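Local coordinates for protein SPT6 (Antonospora locustae, PDB 2XP1) that probably acts in transcription elongation, its noncanonical tandem SH2 domains enabling interaction with RNA polymerase II, at residues F36-G41 with G45-V50; M61-H66 with Y70-K75; K75-I80 with I84-R89; S154-L157 with S162-K165. One frame throughout, in Å; residues are numbered along the deposited sequence.

Interaction 1. Residues F36-G41 with G45-V50; sequences FLIRKG and GYCVLV. With SO4 (sulfate ion), chain B.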
# COMPACT_ATOMS: atom_id res chain seq x y z
N PHE A 36 -14.73 -15.64 7.26
CA PHE A 36 -14.75 -14.34 7.96
C PHE A 36 -16.16 -13.92 8.33
O PHE A 36 -17.14 -14.45 7.84
CB PHE A 36 -14.15 -13.26 7.06
CG PHE A 36 -15.02 -12.91 5.90
CD1 PHE A 36 -15.93 -11.88 6.01
CD2 PHE A 36 -14.94 -13.63 4.72
CE1 PHE A 36 -16.76 -11.54 4.94
CE2 PHE A 36 -15.76 -13.32 3.65
CZ PHE A 36 -16.69 -12.27 3.76
N LEU A 37 -16.28 -12.95 9.21
CA LEU A 37 -17.60 -12.39 9.53
C LEU A 37 -17.25 -11.04 10.04
O LEU A 37 -16.08 -10.73 10.15
CB LEU A 37 -18.33 -13.20 10.62
CG LEU A 37 -17.55 -13.54 11.90
CD1 LEU A 37 -17.51 -12.36 12.81
CD2 LEU A 37 -18.16 -14.79 12.64
N ILE A 38 -18.26 -10.24 10.34
CA ILE A 38 -18.05 -8.96 10.97
C ILE A 38 -18.79 -9.06 12.27
O ILE A 38 -19.93 -9.53 12.29
CB ILE A 38 -18.67 -7.90 10.10
CG1 ILE A 38 -17.84 -7.78 8.82
CG2 ILE A 38 -18.90 -6.59 10.83
CD1 ILE A 38 -18.55 -7.03 7.80
N ARG A 39 -18.14 -8.69 13.36
CA ARG A 39 -18.75 -8.81 14.67
C ARG A 39 -18.96 -7.43 15.27
O ARG A 39 -18.52 -6.45 14.68
CB ARG A 39 -17.88 -9.64 15.60
CG ARG A 39 -16.50 -9.06 15.90
CD ARG A 39 -15.83 -9.83 17.05
NE ARG A 39 -14.45 -9.39 17.26
CZ ARG A 39 -14.10 -8.34 18.00
NH1 ARG A 39 -15.04 -7.60 18.66
NH2 ARG A 39 -12.81 -8.02 18.10
N LYS A 40 -19.64 -7.38 16.42
CA LYS A 40 -19.88 -6.14 17.19
C LYS A 40 -18.57 -5.65 17.82
O LYS A 40 -17.73 -6.47 18.19
CB LYS A 40 -20.95 -6.41 18.27
CG LYS A 40 -20.84 -5.57 19.54
CD LYS A 40 -21.40 -6.29 20.82
CE LYS A 40 -20.36 -6.34 21.99
NZ LYS A 40 -20.42 -5.22 23.01
N GLY A 41 -18.36 -4.34 17.91
CA GLY A 41 -17.24 -3.76 18.68
C GLY A 41 -17.65 -3.46 20.12
O GLY A 41 -18.83 -3.19 20.38
N GLY A 45 -19.32 3.07 17.41
CA GLY A 45 -18.66 3.69 16.25
C GLY A 45 -18.05 2.74 15.24
O GLY A 45 -17.68 3.14 14.13
N TYR A 46 -17.93 1.46 15.60
CA TYR A 46 -17.23 0.52 14.74
C TYR A 46 -17.73 -0.93 14.86
O TYR A 46 -18.29 -1.32 15.89
CB TYR A 46 -15.72 0.60 14.99
CG TYR A 46 -15.30 0.09 16.35
CD1 TYR A 46 -14.94 -1.25 16.53
CD2 TYR A 46 -15.30 0.92 17.46
CE1 TYR A 46 -14.55 -1.72 17.81
CE2 TYR A 46 -14.92 0.45 18.71
CZ TYR A 46 -14.55 -0.86 18.88
OH TYR A 46 -14.18 -1.30 20.14
N CYS A 47 -17.50 -1.72 13.81
CA CYS A 47 -17.60 -3.16 13.93
C CYS A 47 -16.21 -3.72 13.65
O CYS A 47 -15.26 -2.97 13.41
CB CYS A 47 -18.63 -3.73 12.97
SG CYS A 47 -18.42 -3.15 11.29
N VAL A 48 -16.08 -5.04 13.70
CA VAL A 48 -14.78 -5.65 13.56
C VAL A 48 -14.88 -6.83 12.62
O VAL A 48 -15.72 -7.72 12.77
CB VAL A 48 -14.18 -6.13 14.89
CG1 VAL A 48 -12.79 -6.68 14.63
CG2 VAL A 48 -14.09 -5.01 15.91
N LEU A 49 -14.00 -6.80 11.63
CA LEU A 49 -13.87 -7.85 10.65
C LEU A 49 -13.01 -8.90 11.32
O LEU A 49 -11.97 -8.58 11.88
CB LEU A 49 -13.13 -7.28 9.43
CG LEU A 49 -12.60 -8.23 8.37
CD1 LEU A 49 -13.78 -8.85 7.67
CD2 LEU A 49 -11.72 -7.46 7.35
N VAL A 50 -13.47 -10.15 11.27
CA VAL A 50 -12.72 -11.27 11.82
C VAL A 50 -12.53 -12.20 10.62
O VAL A 50 -13.49 -12.62 9.99
CB VAL A 50 -13.49 -12.00 12.97
CG1 VAL A 50 -12.61 -13.07 13.67
CG2 VAL A 50 -14.04 -11.00 14.02
S SO4 B . -13.01 -4.86 20.44
O1 SO4 B . -12.36 -5.76 19.49
O2 SO4 B . -14.45 -5.01 20.45
O3 SO4 B . -12.67 -3.51 20.03
O4 SO4 B . -12.55 -5.09 21.80

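Interaction 2. Residues M61-H66 with Y70-K75; sequences MKIEEH and YTCSNK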
# COMPACT_ATOMS: atom_id res chain seq x y z
N MET A 61 -9.96 -6.92 12.55
CA MET A 61 -9.67 -5.57 12.08
C MET A 61 -10.81 -4.58 12.32
O MET A 61 -11.87 -4.76 11.78
CB MET A 61 -9.39 -5.58 10.59
CG MET A 61 -8.12 -6.29 10.27
SD MET A 61 -7.96 -6.32 8.50
CE MET A 61 -7.51 -8.02 8.32
N LYS A 62 -10.55 -3.51 13.06
CA LYS A 62 -11.54 -2.47 13.30
C LYS A 62 -12.08 -1.84 11.97
O LYS A 62 -11.31 -1.44 11.10
CB LYS A 62 -10.92 -1.43 14.25
CG LYS A 62 -11.85 -0.32 14.76
CD LYS A 62 -11.45 0.31 16.14
CE LYS A 62 -10.11 1.10 16.11
NZ LYS A 62 -9.74 1.75 17.43
N ILE A 63 -13.41 -1.81 11.79
CA ILE A 63 -14.02 -1.13 10.67
C ILE A 63 -14.82 -0.04 11.27
O ILE A 63 -15.82 -0.32 11.96
CB ILE A 63 -14.99 -2.00 9.84
CG1 ILE A 63 -14.25 -3.15 9.13
CG2 ILE A 63 -15.79 -1.14 8.81
CD1 ILE A 63 -15.23 -4.23 8.53
N GLU A 64 -14.41 1.20 11.02
CA GLU A 64 -15.12 2.35 11.55
C GLU A 64 -16.25 2.81 10.64
O GLU A 64 -16.11 2.82 9.41
CB GLU A 64 -14.16 3.50 11.85
CG GLU A 64 -13.20 3.16 12.97
CD GLU A 64 -12.76 4.39 13.74
OE1 GLU A 64 -13.67 5.06 14.27
OE2 GLU A 64 -11.53 4.68 13.81
N GLU A 65 -17.38 3.16 11.26
CA GLU A 65 -18.51 3.70 10.53
C GLU A 65 -18.58 5.18 10.76
O GLU A 65 -18.66 5.63 11.91
CB GLU A 65 -19.82 3.07 11.00
CG GLU A 65 -21.03 3.63 10.28
CD GLU A 65 -22.30 2.86 10.62
OE1 GLU A 65 -23.13 3.40 11.41
OE2 GLU A 65 -22.46 1.71 10.12
N HIS A 66 -18.55 5.92 9.66
CA HIS A 66 -18.68 7.36 9.66
C HIS A 66 -19.95 7.65 8.90
O HIS A 66 -20.64 6.71 8.51
CB HIS A 66 -17.46 8.02 9.00
CG HIS A 66 -16.17 7.67 9.68
ND1 HIS A 66 -15.04 7.28 8.98
CD2 HIS A 66 -15.84 7.61 10.99
CE1 HIS A 66 -14.07 7.02 9.84
NE2 HIS A 66 -14.53 7.20 11.06
N TYR A 70 -17.00 4.02 5.41
CA TYR A 70 -16.34 3.26 6.45
C TYR A 70 -14.83 3.45 6.27
O TYR A 70 -14.38 3.86 5.20
CB TYR A 70 -16.76 1.77 6.34
CG TYR A 70 -18.25 1.53 6.60
CD1 TYR A 70 -19.21 1.78 5.61
CD2 TYR A 70 -18.69 1.09 7.84
CE1 TYR A 70 -20.57 1.60 5.86
CE2 TYR A 70 -20.05 0.91 8.09
CZ TYR A 70 -20.97 1.15 7.10
OH TYR A 70 -22.31 0.97 7.37
N THR A 71 -14.05 3.17 7.32
CA THR A 71 -12.61 3.03 7.20
C THR A 71 -12.17 1.73 7.80
O THR A 71 -12.73 1.28 8.80
CB THR A 71 -11.82 4.14 7.89
OG1 THR A 71 -12.20 4.17 9.28
CG2 THR A 71 -12.11 5.44 7.25
N CYS A 72 -11.17 1.13 7.17
CA CYS A 72 -10.57 -0.12 7.65
C CYS A 72 -9.11 -0.11 7.22
O CYS A 72 -8.80 0.20 6.06
CB CYS A 72 -11.25 -1.34 7.03
SG CYS A 72 -10.71 -2.90 7.83
N SER A 73 -8.22 -0.44 8.15
CA SER A 73 -6.75 -0.34 7.93
C SER A 73 -6.27 0.90 7.16
O SER A 73 -5.54 0.79 6.16
CB SER A 73 -6.23 -1.63 7.36
OG SER A 73 -6.64 -2.68 8.26
N ASN A 74 -6.70 2.06 7.64
CA ASN A 74 -6.27 3.37 7.10
C ASN A 74 -6.79 3.70 5.70
O ASN A 74 -6.46 4.74 5.15
CB ASN A 74 -4.74 3.52 7.19
CG ASN A 74 -4.23 3.42 8.63
OD1 ASN A 74 -4.64 4.22 9.50
ND2 ASN A 74 -3.35 2.44 8.89
N LYS A 75 -7.57 2.79 5.14
CA LYS A 75 -8.13 2.89 3.82
C LYS A 75 -9.59 3.32 4.01
O LYS A 75 -10.20 3.11 5.07
CB LYS A 75 -8.07 1.52 3.09
CG LYS A 75 -6.71 1.11 2.44
CD LYS A 75 -6.48 1.78 1.03
CE LYS A 75 -5.08 1.50 0.36
NZ LYS A 75 -4.90 2.21 -0.98

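Interaction 3. Residues K75-I80 with I84-R89; sequences KHFEDI and ISVYVR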
# COMPACT_ATOMS: atom_id res chain seq x y z
N LYS A 75 -7.57 2.79 5.14
CA LYS A 75 -8.13 2.89 3.82
C LYS A 75 -9.59 3.32 4.01
O LYS A 75 -10.20 3.11 5.07
CB LYS A 75 -8.07 1.52 3.09
CG LYS A 75 -6.71 1.11 2.44
CD LYS A 75 -6.48 1.78 1.03
CE LYS A 75 -5.08 1.50 0.36
NZ LYS A 75 -4.90 2.21 -0.98
N HIS A 76 -10.17 3.87 2.97
CA HIS A 76 -11.50 4.40 3.03
C HIS A 76 -12.42 3.58 2.13
O HIS A 76 -11.99 3.24 1.04
CB HIS A 76 -11.36 5.84 2.53
CG HIS A 76 -12.64 6.54 2.33
ND1 HIS A 76 -13.26 6.61 1.10
CD2 HIS A 76 -13.42 7.24 3.18
CE1 HIS A 76 -14.36 7.33 1.21
NE2 HIS A 76 -14.47 7.74 2.46
N PHE A 77 -13.66 3.27 2.55
CA PHE A 77 -14.59 2.45 1.74
C PHE A 77 -16.00 3.00 1.65
O PHE A 77 -16.56 3.41 2.66
CB PHE A 77 -14.66 1.04 2.32
CG PHE A 77 -13.34 0.43 2.49
CD1 PHE A 77 -12.63 0.61 3.66
CD2 PHE A 77 -12.76 -0.27 1.43
CE1 PHE A 77 -11.34 0.06 3.82
CE2 PHE A 77 -11.45 -0.84 1.56
CZ PHE A 77 -10.76 -0.69 2.76
N GLU A 78 -16.59 2.99 0.46
CA GLU A 78 -17.96 3.50 0.27
C GLU A 78 -18.99 2.80 1.17
O GLU A 78 -19.91 3.45 1.66
CB GLU A 78 -18.43 3.45 -1.21
CG GLU A 78 -17.44 3.97 -2.27
CD GLU A 78 -17.14 5.47 -2.19
OE1 GLU A 78 -17.84 6.19 -1.46
OE2 GLU A 78 -16.18 5.93 -2.88
N ASP A 79 -18.81 1.49 1.41
CA ASP A 79 -19.74 0.68 2.20
C ASP A 79 -19.06 -0.59 2.69
O ASP A 79 -17.90 -0.83 2.39
CB ASP A 79 -21.02 0.33 1.41
CG ASP A 79 -20.75 -0.11 -0.04
OD1 ASP A 79 -19.90 -0.99 -0.31
OD2 ASP A 79 -21.41 0.45 -0.93
N ILE A 80 -19.78 -1.43 3.44
CA ILE A 80 -19.19 -2.68 3.90
C ILE A 80 -18.85 -3.63 2.75
O ILE A 80 -17.77 -4.23 2.74
CB ILE A 80 -19.99 -3.32 5.03
CG1 ILE A 80 -19.54 -2.75 6.37
CG2 ILE A 80 -19.79 -4.83 5.12
CD1 ILE A 80 -20.61 -2.85 7.38
N ILE A 84 -15.32 -5.73 1.80
CA ILE A 84 -15.18 -7.14 1.44
C ILE A 84 -14.51 -7.41 0.08
O ILE A 84 -13.59 -8.25 -0.00
CB ILE A 84 -16.51 -7.85 1.60
CG1 ILE A 84 -16.79 -7.94 3.10
CG2 ILE A 84 -16.43 -9.29 1.04
CD1 ILE A 84 -18.11 -7.57 3.41
N SER A 85 -14.95 -6.72 -0.98
CA SER A 85 -14.35 -6.97 -2.30
C SER A 85 -12.98 -6.37 -2.40
O SER A 85 -12.03 -7.04 -2.80
CB SER A 85 -15.24 -6.50 -3.47
OG SER A 85 -15.77 -5.20 -3.28
N VAL A 86 -12.84 -5.13 -1.96
CA VAL A 86 -11.59 -4.43 -2.13
C VAL A 86 -10.56 -4.93 -1.16
O VAL A 86 -9.39 -4.96 -1.48
CB VAL A 86 -11.75 -2.87 -2.05
CG1 VAL A 86 -10.41 -2.19 -1.87
CG2 VAL A 86 -12.40 -2.36 -3.30
N TYR A 87 -11.00 -5.39 0.01
CA TYR A 87 -10.06 -5.66 1.09
C TYR A 87 -9.99 -7.11 1.52
O TYR A 87 -8.90 -7.70 1.53
CB TYR A 87 -10.32 -4.70 2.25
CG TYR A 87 -9.31 -4.77 3.34
CD1 TYR A 87 -8.02 -4.26 3.15
CD2 TYR A 87 -9.63 -5.35 4.55
CE1 TYR A 87 -7.07 -4.32 4.16
CE2 TYR A 87 -8.69 -5.43 5.57
CZ TYR A 87 -7.41 -4.91 5.37
OH TYR A 87 -6.45 -4.99 6.39
N VAL A 88 -11.14 -7.70 1.85
CA VAL A 88 -11.20 -9.10 2.34
C VAL A 88 -10.95 -10.22 1.28
O VAL A 88 -10.14 -11.12 1.51
CB VAL A 88 -12.53 -9.36 3.12
CG1 VAL A 88 -12.58 -10.75 3.66
CG2 VAL A 88 -12.71 -8.34 4.26
N ARG A 89 -11.64 -10.20 0.14
CA ARG A 89 -11.45 -11.26 -0.87
C ARG A 89 -9.98 -11.48 -1.28
O ARG A 89 -9.52 -12.63 -1.30
CB ARG A 89 -12.38 -11.12 -2.10
CG ARG A 89 -13.84 -11.41 -1.77
CD ARG A 89 -14.69 -11.79 -2.99
NE ARG A 89 -15.56 -10.70 -3.48
CZ ARG A 89 -16.73 -10.32 -2.94
NH1 ARG A 89 -17.23 -10.92 -1.86
NH2 ARG A 89 -17.41 -9.32 -3.49

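Interaction 4. Residues S154-L157 with S162-K165; sequences SDML and STFK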
# COMPACT_ATOMS: atom_id res chain seq x y z
N SER A 154 -1.74 -9.41 3.59
CA SER A 154 -2.80 -8.50 3.19
C SER A 154 -3.21 -9.00 1.79
O SER A 154 -3.38 -10.21 1.61
CB SER A 154 -2.23 -7.08 3.15
OG SER A 154 -1.02 -7.06 2.35
N ASP A 155 -3.35 -8.13 0.79
CA ASP A 155 -3.56 -8.67 -0.56
C ASP A 155 -2.25 -9.15 -1.14
O ASP A 155 -2.20 -9.89 -2.14
CB ASP A 155 -4.27 -7.69 -1.49
CG ASP A 155 -3.45 -6.49 -1.82
OD1 ASP A 155 -3.38 -6.15 -3.03
OD2 ASP A 155 -2.90 -5.87 -0.89
N MET A 156 -1.18 -8.71 -0.50
CA MET A 156 0.14 -9.07 -0.91
C MET A 156 0.81 -9.64 0.29
O MET A 156 0.28 -9.62 1.37
CB MET A 156 0.93 -7.86 -1.43
CG MET A 156 0.24 -7.11 -2.54
SD MET A 156 0.21 -7.93 -4.15
CE MET A 156 1.87 -7.75 -4.74
N LEU A 157 1.99 -10.16 0.04
CA LEU A 157 2.92 -10.52 1.08
C LEU A 157 3.86 -9.34 1.22
O LEU A 157 4.42 -8.86 0.20
CB LEU A 157 3.67 -11.78 0.66
CG LEU A 157 2.74 -13.00 0.52
CD1 LEU A 157 3.46 -14.31 0.14
CD2 LEU A 157 2.11 -13.19 1.86
N SER A 162 9.61 -4.41 1.10
CA SER A 162 9.23 -5.08 -0.14
C SER A 162 7.86 -5.77 -0.11
O SER A 162 7.32 -6.03 0.92
CB SER A 162 10.34 -6.05 -0.50
OG SER A 162 11.57 -5.35 -0.58
N THR A 163 7.35 -6.10 -1.28
CA THR A 163 6.00 -6.57 -1.47
C THR A 163 5.98 -7.67 -2.54
O THR A 163 6.71 -7.58 -3.52
CB THR A 163 5.06 -5.34 -1.75
OG1 THR A 163 4.75 -4.69 -0.51
CG2 THR A 163 3.77 -5.71 -2.41
N PHE A 164 5.18 -8.73 -2.31
CA PHE A 164 5.13 -9.94 -3.18
C PHE A 164 3.70 -10.51 -3.38
O PHE A 164 2.88 -10.54 -2.45
CB PHE A 164 6.04 -11.04 -2.62
CG PHE A 164 7.42 -10.56 -2.26
CD1 PHE A 164 7.72 -10.22 -0.94
CD2 PHE A 164 8.40 -10.41 -3.24
CE1 PHE A 164 8.96 -9.75 -0.60
CE2 PHE A 164 9.67 -9.93 -2.91
CZ PHE A 164 9.95 -9.60 -1.58
N LYS A 165 3.41 -10.95 -4.61
CA LYS A 165 2.12 -11.61 -4.88
C LYS A 165 1.98 -13.00 -4.22
O LYS A 165 0.88 -13.41 -3.85
CB LYS A 165 1.80 -11.65 -6.39
CG LYS A 165 2.70 -12.46 -7.29
CD LYS A 165 1.91 -12.84 -8.54
CE LYS A 165 2.73 -13.58 -9.59
NZ LYS A 165 1.97 -13.75 -10.86

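Interaction 1. Residues F36-G41 with G45-V50
Arg-39 lays one face of its guanidinium on Val-48, whose CB sits 3.8 Å above the plane and over its centre, in the antiparallel hairpin of strands 36-40 and 46-52 of an SH2 fold. The sequence Phe-Leu-Ile-Arg matches the SH2 FLVR motif, whose arginine classically receives phosphotyrosine; here a sulfate ion lies at the guanidinium edge, consistent with an anion pocket. With CG set between backbone N and carbonyl carbon (chi1 63°) and the chain extended to NE, Arg-39 runs beside Val-48 but meets Val-50 nearly at a right angle. Arg-39 NH2 gives an almost straight bond to sulfate O1 (2.7 Å), and Arg-39 NH1 reaches sulfate O2 at 3.2 Å. Tyr-46 OH donates to sulfate O3 over 2.7 Å, while Ser-42 OG also binds the ion and His-60 pairs with Arg-39 NH2. A methionine in place of Arg-39 would probably cost the anion its charged partner and leave His-60 ND1 without its mate. On the opposite face of the sheet, Ile-38 CG2 touches Cys-47 SG at 3.5 Å. The ladder under the arginine is firm: Arg-39 N donates to Val-48 O at 2.7 Å, with an angle at hydrogen of 167°.

Interaction 2. Residues M61-H66 with Y70-K75
Thr-71 O receives Glu-64 N at 2.8 Å, within its carbonyl plane, and also meets the CA-H of Ile-63, the CA atom lying 3.3 Å from that oxygen. The return bond, Thr-71 N to Glu-64 O, completes a hydrogen-bonded antiparallel pair in the hairpin of strands 57-65 and 70-72, part of the central sheet of an SH2 domain. Glu-65 and Tyr-70 form the next, non-hydrogen-bonded pair, and their side chains lie alongside each other, pointing the same way. CG of Glu-65 stands anti to the backbone N (chi1 179°), which lets the extended chain follow the ring, with Glu-65 CG 3.6 Å from Tyr-70 CE2. Carboxylate and ring planes are 79° apart, and Tyr-70 OH comes to 2.9 Å from Glu-65 OE2. The other oxygen, OE1, pairs with the backbone of Arg-10. Replacing Tyr-70 by an alanine would probably open a gap between Ile-63 and Ile-80 of the helix and deprive Glu-65 of its hydroxyl neighbour. On the same face, Ile-63 divides its branches: CG2 meets Tyr-70 CD2, whereas CG1 packs on Cys-72 SG at 3.8 Å. The opposite face, with Glu-64 and Thr-71, borders the subunit interface: Thr-71 packs on His-76 of the second subunit, and the neighbouring His-66 stacks on His-69 of that subunit. A type I' turn from Cys-72 to Lys-75 leads to the next strand. At that end Met-61 SD lies 3.9 Å from Ser-73 OG, a hydroxyl hydrogen-bonded to Tyr-87 OH.

Interaction 3. Residues K75-I80 with I84-R89
Ile-80 and Ile-84 make the tight part of this contact, one helical turn apart at the start of helix 80-100. Ile-84 N donates to Ile-80 O at 3.0 Å, with the angle at hydrogen 158°. Their side chains cross obliquely: Ile-84 CD1 folds back to 3.6 Å from Ile-80 CG2 and also comes to 3.4 Å from Ile-80 O, covering the carbonyl that its own backbone engages. Both isoleucines are buried, and strand 36-40 closes over them through Ile-38 and Phe-36. Phe-77 makes a broader but looser bridge from strand 75-77. Its CG lies anti to the carbonyl carbon (chi1 -53°), and the ring projects to the helix, where Val-86 CG1 sits at the ring edge, near its plane, 3.8 Å from Phe-77 CE2. Tyr-87 adds its CB, 4.1 Å from Phe-77 CZ, while its hydroxyl is bonded to Ser-73 OG. Val-86 marks the solvent side: it is exposed although its CG1 meets the buried phenylalanine. The backbone widens locally, since Arg-89 N bonds to Ile-84 O at 2.8 Å, a pi-type turn. No strand ladder links the two segments; apart from the one helical bond, apolar contacts alone join them. Between strand and helix, Asp-79 takes the N-cap position, with OD1 bonded to Glu-82 N, while Glu-82 OE1 reaches back to Glu-78 N. The whole is a beta-strand running through a capped turn into a helix packed on the central sheet, as the second helix packs in SH2 domains.

Interaction 4. Residues S154-L157 with S162-K165
Leu-157 and Phe-164 join through two short backbone bonds, the antiparallel hydrogen-bonded pair of a hairpin at the edge of the second sheet of this tandem SH2 chain. Leu-157 N donates to Phe-164 O at 2.7 Å, almost straight at 173°. Phe-164 N returns a bond of 2.6 Å to Leu-157 O, more bent at 148°; both donors lie in the carbonyl plane of their acceptor. A CA-H contact reinforces this, with Thr-163 CA 3.2 Å from Leu-157 O.

Apolar contacts fall on the two faces. On one, Leu-157 CB and Phe-164 CB lie 4.1 Å apart, and both side chains continue into the core: Leu-157 onto Ile-98 and Ile-167, Phe-164 edge-to-face with the ring of Phe-170. On the other, Met-156 doubles back through bends at chi2 and chi3 (chi2 -73°), which brings its CE to 3.6 Å from Thr-163 CG2, crossing that side chain at about a right angle. The same methyl group also reaches Lys-165 N at 3.6 Å. Asn-161 of the second subunit packs against Met-156, Thr-163 and Lys-165.

Two further polar bonds hold the incoming loop: within it Ser-154 N bonds to Met-156 O at 3.0 Å, and Ser-154 O accepts from Asn-94 ND2 of helix 80-100. The chemistry implies a pairing set by the backbone, with one greasy face turned to the helices and a mixed one to the partner subunit.

How the interactions relate
Interactions 1, 2 and 3 build one SH2 unit: 1 and 2 share a sheet, joined where strands 46-52 and 57-65 pair, and 3, which shares Lys-75 with interaction 2 and continues its sheet into strand 75-77, sets the helix against that sheet, touching interaction 1 through Phe-36, Ile-38 and Leu-49. Interaction 1 is the most buried, yet carries the anion-binding chemistry. Interaction 2 is partly buried and mixes polar and apolar pairs, whereas interaction 3, though mostly buried, is nearly all apolar. Interaction 4 belongs to the other sheet, its centre about 24 Å from that of interaction 1, and rests mainly on backbone bonds. Interactions 2, 3 and 4 all touch the second subunit; interaction 1 does not.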